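L-2,4-diaminobutyric acid acetyltransferase (Geobacillus sp., PDB 6SLK) catalyses transfer of an acetyl group from acetyl-CoA to the 4-amino group of L-2,4-diaminobutyrate, probably as the step before ring closure in ectoine biosynthesis. Local coordinates at residues 119-124 and 170-175. Residues are numbered along the deposited sequence; the frame is centred on the assembly and turned at random.
Sequences VRFIET and LFVIGP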
# COMPACT_ATOMS: atom_id res chain seq x y z
N VAL A 119 7.28 17.48 -7.55
CA VAL A 119 5.84 17.33 -7.27
C VAL A 119 5.15 18.70 -7.48
O VAL A 119 5.64 19.72 -7.05
CB VAL A 119 5.58 16.84 -5.82
CG1 VAL A 119 4.09 16.87 -5.50
CG2 VAL A 119 6.13 15.40 -5.63
N ARG A 120 4.03 18.68 -8.17
CA ARG A 120 3.20 19.83 -8.49
C ARG A 120 1.76 19.73 -7.85
O ARG A 120 1.05 20.69 -7.89
CB ARG A 120 3.10 19.94 -10.01
CG ARG A 120 4.46 20.21 -10.70
CD ARG A 120 4.32 20.32 -12.21
NE ARG A 120 5.60 20.70 -12.81
CZ ARG A 120 6.06 21.93 -13.04
NH1 ARG A 120 5.35 23.02 -12.77
NH2 ARG A 120 7.28 22.07 -13.54
N PHE A 121 1.31 18.56 -7.39
CA PHE A 121 0.03 18.40 -6.66
C PHE A 121 0.18 17.46 -5.46
O PHE A 121 0.99 16.52 -5.51
CB PHE A 121 -1.05 17.82 -7.51
CG PHE A 121 -1.41 18.64 -8.68
CD1 PHE A 121 -2.33 19.66 -8.55
CD2 PHE A 121 -0.87 18.36 -9.96
CE1 PHE A 121 -2.73 20.40 -9.67
CE2 PHE A 121 -1.24 19.11 -11.07
CZ PHE A 121 -2.19 20.13 -10.92
N ILE A 122 -0.57 17.76 -4.40
CA ILE A 122 -0.92 16.80 -3.34
C ILE A 122 -2.38 16.36 -3.52
O ILE A 122 -3.29 17.15 -3.78
CB ILE A 122 -0.73 17.34 -1.93
CG1 ILE A 122 0.70 17.74 -1.71
CG2 ILE A 122 -1.18 16.31 -0.90
CD1 ILE A 122 1.00 18.76 -0.61
N GLU A 123 -2.60 15.07 -3.37
CA GLU A 123 -3.93 14.50 -3.48
C GLU A 123 -4.10 13.63 -2.24
O GLU A 123 -3.11 13.03 -1.72
CB GLU A 123 -3.97 13.78 -4.77
CG GLU A 123 -5.27 13.31 -5.20
CD GLU A 123 -5.23 12.97 -6.67
OE1 GLU A 123 -4.93 13.84 -7.51
OE2 GLU A 123 -5.50 11.79 -6.99
N THR A 124 -5.28 13.68 -1.67
CA THR A 124 -5.63 12.90 -0.53
C THR A 124 -7.16 12.80 -0.40
O THR A 124 -7.90 13.45 -1.08
CB THR A 124 -5.00 13.49 0.76
OG1 THR A 124 -5.03 12.55 1.84
CG2 THR A 124 -5.73 14.72 1.21
N LEU A 170 -12.31 13.81 -2.04
CA LEU A 170 -10.99 14.07 -2.57
C LEU A 170 -10.54 15.51 -2.43
O LEU A 170 -11.29 16.45 -2.75
CB LEU A 170 -11.04 13.68 -4.04
CG LEU A 170 -9.71 13.67 -4.78
CD1 LEU A 170 -8.83 12.53 -4.30
CD2 LEU A 170 -9.90 13.65 -6.28
N PHE A 171 -9.34 15.70 -1.92
CA PHE A 171 -8.72 17.00 -1.78
C PHE A 171 -7.55 17.04 -2.72
O PHE A 171 -6.77 16.13 -2.70
CB PHE A 171 -8.21 17.27 -0.38
CG PHE A 171 -9.25 17.51 0.65
CD1 PHE A 171 -10.27 16.60 0.90
CD2 PHE A 171 -9.18 18.65 1.48
CE1 PHE A 171 -11.24 16.85 1.91
CE2 PHE A 171 -10.14 18.89 2.46
CZ PHE A 171 -11.17 17.99 2.69
N VAL A 172 -7.49 18.05 -3.62
CA VAL A 172 -6.34 18.27 -4.46
C VAL A 172 -5.80 19.64 -4.13
O VAL A 172 -6.53 20.65 -4.21
CB VAL A 172 -6.65 18.16 -5.95
CG1 VAL A 172 -5.40 18.43 -6.79
CG2 VAL A 172 -7.30 16.82 -6.32
N ILE A 173 -4.54 19.67 -3.76
CA ILE A 173 -3.75 20.86 -3.48
C ILE A 173 -2.75 21.13 -4.60
O ILE A 173 -1.91 20.28 -4.92
CB ILE A 173 -3.02 20.71 -2.16
CG1 ILE A 173 -4.04 20.51 -1.07
CG2 ILE A 173 -2.07 21.88 -1.89
CD1 ILE A 173 -3.38 20.43 0.27
N GLY A 174 -2.82 22.32 -5.19
CA GLY A 174 -1.99 22.71 -6.28
C GLY A 174 -2.81 23.26 -7.42
O GLY A 174 -4.00 23.41 -7.27
N PRO A 175 -2.19 23.56 -8.57
CA PRO A 175 -0.77 23.35 -8.83
C PRO A 175 0.17 24.18 -8.02
O PRO A 175 -0.16 25.29 -7.61
CB PRO A 175 -0.62 23.74 -10.30
CG PRO A 175 -1.92 24.21 -10.77
CD PRO A 175 -2.83 24.34 -9.62
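Ile122 and Ile173 form a hydrogen-bonded antiparallel pair in the mixed sheet of this GNAT-fold acetyltransferase, Ile122 N reaching Ile173 O at 2.9 Å and Ile173 N returning to Ile122 O. Thr124 and Phe171 repeat the pattern, with Thr124 N bonding to Phe171 O and Phe171 N to Thr124 O. The axes of strands 121-124 and 170-173 approach to 4.6 Å at their closest, with N-to-C directions 169° apart, which fixes the antiparallel sense. On one face Ile122 CB meets Ile173 CB, while Thr124 CG2 touches Phe171 CB. The other face carries the non-hydrogen-bonded pair Glu123 and Val172. With its CG anti to the backbone N (chi1 -171°), Glu123 brings that methylene within 3.8 Å of Leu170 CD1.

At the end of the pairing, the Phe121 ring lies alongside Pro175: CE1 is 3.4 Å from Pro175 N, and CD1 sits 3.7 Å from Val172 CG1. Ile173 O lies near the ring plane, at its edge. An alanine in place of Phe121 would probably leave Pro175 and Val172 CG1 without their shared apolar partner. Gly174 suits this bend, because at its phi of 129° a CB would jam against the preceding carbonyl and also clash with Arg120 O and Phe121 CD1. Farther out, helix 131-143 covers the Ile122 and Thr124 face through Tyr140, Phe137 and Leu138, whereas on the Glu123 face OE2 is hydrogen-bonded to Tyr56 OH of the second subunit, placing that face beside the dimer contact. Beyond Gly174 a cis peptide leads into Pro175, whose CA makes a C-H...O contact of 3.4 Å with Arg120 O.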